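Local coordinates for extracellular solute-binding protein family 5 (Brucella melitensis, PDB 4ONY) that probably captures peptides or related solutes in the periplasm and delivers them to an ABC transporter, at residues A[99-104]-A[241-246]; A[115-120]-A[183-188]. All blocks are in the same frame, centred on the assembly; numbering follows the deposited sequence.

Interaction 1: A[99-104]-A[241-246]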
loop_
_atom_site.group_PDB
_atom_site.type_symbol
_atom_site.label_atom_id
_atom_site.label_comp_id
_atom_site.label_asym_id
_atom_site.label_seq_id
_atom_site.Cartn_x
_atom_site.Cartn_y
_atom_site.Cartn_z
ATOM N N TYR A 99 -3.496 17.823 -6.777
ATOM C CA TYR A 99 -3.937 18.906 -7.660
ATOM C C TYR A 99 -5.348 19.350 -7.255
ATOM O O TYR A 99 -6.006 18.698 -6.417
ATOM C CB TYR A 99 -3.891 18.470 -9.143
ATOM C CG TYR A 99 -2.484 18.243 -9.628
ATOM C CD1 TYR A 99 -1.726 19.295 -10.082
ATOM C CD2 TYR A 99 -1.882 16.963 -9.560
ATOM C CE1 TYR A 99 -0.390 19.133 -10.462
ATOM C CE2 TYR A 99 -0.582 16.780 -9.944
ATOM C CZ TYR A 99 0.185 17.883 -10.375
ATOM O OH TYR A 99 1.523 17.752 -10.759
ATOM N N SER A 100 -5.798 20.465 -7.826
ATOM C CA SER A 100 -7.077 21.088 -7.468
ATOM C C SER A 100 -8.285 20.138 -7.630
ATOM O O SER A 100 -8.346 19.338 -8.560
ATOM C CB SER A 100 -7.294 22.354 -8.287
ATOM O OG SER A 100 -6.264 23.294 -7.986
ATOM N N LEU A 101 -9.188 20.156 -6.663
ATOM C CA LEU A 101 -10.508 19.466 -6.819
ATOM C C LEU A 101 -11.533 20.408 -6.182
ATOM O O LEU A 101 -11.759 21.503 -6.735
ATOM C CB LEU A 101 -10.488 18.070 -6.223
ATOM C CG LEU A 101 -11.717 17.196 -6.481
ATOM C CD1 LEU A 101 -11.873 16.963 -7.975
ATOM C CD2 LEU A 101 -11.628 15.864 -5.703
ATOM N N LEU A 102 -12.046 20.101 -4.985
ATOM C CA LEU A 102 -12.989 21.058 -4.367
ATOM C C LEU A 102 -12.319 22.411 -4.098
ATOM O O LEU A 102 -12.961 23.468 -4.245
ATOM C CB LEU A 102 -13.627 20.497 -3.088
ATOM C CG LEU A 102 -14.713 19.430 -3.272
ATOM C CD1 LEU A 102 -15.077 18.791 -1.951
ATOM C CD2 LEU A 102 -15.971 20.019 -3.887
ATOM N N ALA A 103 -11.055 22.363 -3.686
ATOM C CA ALA A 103 -10.248 23.562 -3.577
ATOM C C ALA A 103 -9.652 23.909 -4.945
ATOM O O ALA A 103 -8.923 23.114 -5.532
ATOM C CB ALA A 103 -9.151 23.361 -2.552
ATOM N N GLU A 104 -10.012 25.070 -5.465
ATOM C CA GLU A 104 -9.491 25.518 -6.751
ATOM C C GLU A 104 -8.051 26.004 -6.597
ATOM O O GLU A 104 -7.253 25.846 -7.502
ATOM C CB GLU A 104 -10.354 26.647 -7.321
ATOM C CG GLU A 104 -10.005 27.036 -8.752
ATOM C CD GLU A 104 -10.965 28.076 -9.343
ATOM O OE1 GLU A 104 -11.807 28.642 -8.621
ATOM O OE2 GLU A 104 -10.883 28.304 -10.550
ATOM N N PRO A 241 -9.593 20.292 -15.435
ATOM C CA PRO A 241 -8.485 19.550 -15.977
ATOM C C PRO A 241 -8.123 18.332 -15.127
ATOM O O PRO A 241 -7.805 17.288 -15.692
ATOM C CB PRO A 241 -7.381 20.587 -16.033
ATOM C CG PRO A 241 -8.123 21.874 -16.335
ATOM C CD PRO A 241 -9.354 21.753 -15.475
ATOM N N SER A 242 -8.284 18.421 -13.815
ATOM C CA SER A 242 -8.043 17.278 -12.934
ATOM C C SER A 242 -9.118 16.164 -13.012
ATOM O O SER A 242 -8.970 15.131 -12.387
ATOM C CB SER A 242 -7.890 17.722 -11.478
ATOM O OG SER A 242 -9.075 18.312 -10.981
ATOM N N GLN A 243 -10.183 16.375 -13.774
ATOM C CA GLN A 243 -11.206 15.336 -13.975
ATOM C C GLN A 243 -11.355 14.905 -15.437
ATOM O O GLN A 243 -12.167 14.035 -15.771
ATOM C CB GLN A 243 -12.538 15.816 -13.424
ATOM C CG GLN A 243 -12.559 16.064 -11.918
ATOM C CD GLN A 243 -12.652 14.766 -11.123
ATOM O OE1 GLN A 243 -13.728 14.303 -10.797
ATOM N NE2 GLN A 243 -11.515 14.139 -10.892
ATOM N N ARG A 244 -10.565 15.498 -16.309
ATOM C CA ARG A 244 -10.689 15.210 -17.711
ATOM C C ARG A 244 -10.207 13.770 -18.049
ATOM O O ARG A 244 -9.118 13.408 -17.674
ATOM C CB ARG A 244 -9.924 16.234 -18.513
ATOM C CG ARG A 244 -10.082 15.983 -19.998
ATOM C CD ARG A 244 -10.038 17.256 -20.789
ATOM N NE ARG A 244 -10.370 16.963 -22.194
ATOM C CZ ARG A 244 -10.112 17.776 -23.213
ATOM N NH1 ARG A 244 -9.493 18.942 -23.005
ATOM N NH2 ARG A 244 -10.459 17.414 -24.447
ATOM N N GLY A 245 -11.055 12.991 -18.732
ATOM C CA GLY A 245 -10.854 11.542 -18.988
ATOM C C GLY A 245 -11.082 10.570 -17.823
ATOM O O GLY A 245 -10.725 9.384 -17.913
ATOM N N PHE A 246 -11.682 11.051 -16.726
ATOM C CA PHE A 246 -12.125 10.206 -15.645
ATOM C C PHE A 246 -13.667 10.139 -15.679
ATOM O O PHE A 246 -14.329 10.902 -16.390
ATOM C CB PHE A 246 -11.700 10.791 -14.283
ATOM C CG PHE A 246 -10.201 10.705 -13.977
ATOM C CD1 PHE A 246 -9.604 9.500 -13.753
ATOM C CD2 PHE A 246 -9.436 11.855 -13.854
ATOM C CE1 PHE A 246 -8.240 9.411 -13.459
ATOM C CE2 PHE A 246 -8.084 11.785 -13.534
ATOM C CZ PHE A 246 -7.481 10.555 -13.318
#
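Ser242 turns OG into the position between its own backbone N and carbonyl carbon (chi1 63°), which aims the hydroxyl at Ser100 O, and Leu101 swings CG anti to its backbone N, carrying CD1 out to meet Gln243. The contact pins the loop between strands 226-231 and 251-257 against a break in the long strand 97-108 of the antiparallel sheet, within the periplasmic binding-protein fold. Ser242 OG donates to Ser100 O at 2.7 Å. The approach is fairly straight, 158° at the oxygen, and leans a little out of the carbonyl plane. Beside this bond, Leu101 CD1 packs on the Gln243 amide carbon CD at 3.9 Å, the two side chains crossing obliquely. The Gln243 amide is held at both ends: OE1 bonds Tyr235 OH and Asn247 ND2, while NE2 reaches back to Ser242 O at 3.1 Å. A type II turn from Gln243 to Phe246 follows, with Gly245 at positive phi. On the strand side, the chain corner is tied by Ser100 OG, which donates to Glu104 O at 2.8 Å from above that carbonyl plane.

Interaction 2: A[115-120]-A[183-188]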
loop_
_atom_site.group_PDB
_atom_site.type_symbol
_atom_site.label_atom_id
_atom_site.label_comp_id
_atom_site.label_asym_id
_atom_site.label_seq_id
_atom_site.Cartn_x
_atom_site.Cartn_y
_atom_site.Cartn_z
ATOM N N VAL A 115 -2.179 26.263 6.174
ATOM C CA VAL A 115 -2.536 26.041 4.780
ATOM C C VAL A 115 -3.889 26.685 4.546
ATOM O O VAL A 115 -4.747 26.669 5.420
ATOM C CB VAL A 115 -2.512 24.534 4.380
ATOM C CG1 VAL A 115 -3.554 23.745 5.149
ATOM C CG2 VAL A 115 -2.738 24.344 2.875
ATOM N N GLU A 116 -4.075 27.278 3.385
ATOM C CA GLU A 116 -5.319 27.958 3.066
ATOM C C GLU A 116 -5.838 27.514 1.686
ATOM O O GLU A 116 -5.084 27.457 0.737
ATOM C CB GLU A 116 -5.128 29.482 3.140
ATOM C CG GLU A 116 -6.382 30.290 2.767
ATOM C CD GLU A 116 -6.256 31.790 3.115
ATOM O OE1 GLU A 116 -5.214 32.214 3.628
ATOM O OE2 GLU A 116 -7.216 32.556 2.967
ATOM N N PHE A 117 -7.122 27.184 1.620
ATOM C CA PHE A 117 -7.768 26.656 0.418
ATOM C C PHE A 117 -8.829 27.614 0.002
ATOM O O PHE A 117 -9.543 28.165 0.866
ATOM C CB PHE A 117 -8.441 25.321 0.730
ATOM C CG PHE A 117 -7.494 24.269 1.233
ATOM C CD1 PHE A 117 -6.726 23.510 0.339
ATOM C CD2 PHE A 117 -7.374 24.018 2.591
ATOM C CE1 PHE A 117 -5.849 22.528 0.797
ATOM C CE2 PHE A 117 -6.484 23.068 3.047
ATOM C CZ PHE A 117 -5.730 22.310 2.157
ATOM N N THR A 118 -8.964 27.814 -1.294
ATOM C CA THR A 118 -10.059 28.587 -1.825
ATOM C C THR A 118 -10.880 27.647 -2.679
ATOM O O THR A 118 -10.352 27.037 -3.604
ATOM C CB THR A 118 -9.555 29.789 -2.622
ATOM O OG1 THR A 118 -8.661 30.530 -1.798
ATOM C CG2 THR A 118 -10.699 30.695 -3.102
ATOM N N LEU A 119 -12.154 27.504 -2.315
ATOM C CA LEU A 119 -13.060 26.588 -2.986
ATOM C C LEU A 119 -13.440 27.103 -4.368
ATOM O O LEU A 119 -13.500 28.307 -4.608
ATOM C CB LEU A 119 -14.338 26.388 -2.179
ATOM C CG LEU A 119 -14.158 25.897 -0.731
ATOM C CD1 LEU A 119 -15.512 25.796 -0.026
ATOM C CD2 LEU A 119 -13.463 24.557 -0.751
ATOM N N ASN A 120 -13.674 26.163 -5.265
ATOM C CA ASN A 120 -14.128 26.458 -6.599
ATOM C C ASN A 120 -15.584 26.937 -6.544
ATOM O O ASN A 120 -16.429 26.273 -5.931
ATOM C CB ASN A 120 -14.027 25.175 -7.424
ATOM C CG ASN A 120 -14.245 25.423 -8.898
ATOM O OD1 ASN A 120 -15.268 26.036 -9.297
ATOM N ND2 ASN A 120 -13.324 24.943 -9.717
ATOM N N MET A 183 -0.743 17.735 3.946
ATOM C CA MET A 183 -1.136 16.783 2.918
ATOM C C MET A 183 -2.401 15.996 3.300
ATOM O O MET A 183 -3.186 15.614 2.428
ATOM C CB MET A 183 -0.027 15.766 2.587
ATOM C CG MET A 183 1.357 16.357 2.306
ATOM S SD MET A 183 1.419 17.468 0.899
ATOM C CE MET A 183 1.086 16.324 -0.435
ATOM N N LEU A 184 -2.572 15.708 4.591
ATOM C CA LEU A 184 -3.666 14.856 5.056
ATOM C C LEU A 184 -4.964 15.668 5.112
ATOM O O LEU A 184 -6.043 15.155 4.830
ATOM C CB LEU A 184 -3.333 14.276 6.427
ATOM C CG LEU A 184 -2.040 13.465 6.526
ATOM C CD1 LEU A 184 -1.833 12.868 7.911
ATOM C CD2 LEU A 184 -2.092 12.325 5.506
ATOM N N ILE A 185 -4.844 16.962 5.443
ATOM C CA ILE A 185 -5.978 17.875 5.399
ATOM C C ILE A 185 -6.478 17.987 3.938
ATOM O O ILE A 185 -7.695 17.882 3.649
ATOM C CB ILE A 185 -5.603 19.275 5.962
ATOM C CG1 ILE A 185 -5.212 19.209 7.431
ATOM C CG2 ILE A 185 -6.748 20.253 5.773
ATOM C CD1 ILE A 185 -6.316 18.792 8.386
ATOM N N ALA A 186 -5.524 18.148 3.024
ATOM C CA ALA A 186 -5.828 18.374 1.600
ATOM C C ALA A 186 -6.369 17.138 0.890
ATOM O O ALA A 186 -7.342 17.229 0.112
ATOM C CB ALA A 186 -4.594 18.919 0.872
ATOM N N GLY A 187 -5.798 15.979 1.201
ATOM C CA GLY A 187 -6.121 14.729 0.488
ATOM C C GLY A 187 -6.627 13.545 1.287
ATOM O O GLY A 187 -6.927 12.522 0.689
ATOM N N SER A 188 -6.702 13.634 2.612
ATOM C CA SER A 188 -7.174 12.493 3.405
ATOM C C SER A 188 -8.284 12.872 4.367
ATOM O O SER A 188 -8.403 12.298 5.452
ATOM C CB SER A 188 -6.025 11.818 4.192
ATOM O OG SER A 188 -4.942 11.535 3.312
#
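Phe117 reaches from its strand to the last turn of helix 181-187, where its ring touches Ala186 and Ile185. This is helix-on-sheet packing: the helix rests against the antiparallel sheet containing strands 97-108, 114-119 and 168-173. Ala186 CB lies 3.8 Å from Phe117 CZ and about as far from CE1, so the methyl meets the outer end of the ring at a slant. On another part of the ring, Phe117 CE2 meets Ile185 CG2 at 3.9 Å, and the two side chains cross at about a right angle. The contact is wholly apolar, and all three residues are buried.

Phe117 keeps CG anti to its carbonyl carbon (chi1 -59°), sending the ring out to the helix. In Ile185, CG2 stands anti to the backbone N and faces the ring, while CG1 and CD1 lead away from Phe117.

In the next shell, Ala103 and Val106 of strand 97-108 also touch Phe117, Leu98 packs on Ala186, and Ile185 is met by Phe171, Phe173 and Tyr140. Backbone bonds to Val169 fix Phe117 in the sheet, while its neighbours Glu116 and Thr118 engage the adjoining strand 168-173, by a salt bridge to Arg170 and a hydrogen bond to Ser168, and Glu116 also bonds Thr164 on strand 158-165 beyond it. The helix end holds its shape through Gly187 N to Met183 O, 2.9 Å, and Ser188 N to Leu184 O, 2.8 Å.

Interaction 2 is nested along the chain inside the loop that interaction 1 closes: the order is 99-104, 115-120, 183-188, 241-246. Their centres lie 13 Å apart, on the same side of the chain's centre. The first segments sit on consecutive, antiparallel neighbours of one sheet, strands 97-108 and 114-119, and probable backbone hydrogen bonds join them directly, from Glu104 N to Thr118 O and from Asn120 N to Leu102 O. The same sheet region is thus met by a helix in interaction 2 and, in interaction 1, by the loop that leads on to strand 251-257, so that a loop of the four-stranded mixed sheet is fastened to the antiparallel sheet by a side-chain-to-backbone bond and side-chain packing.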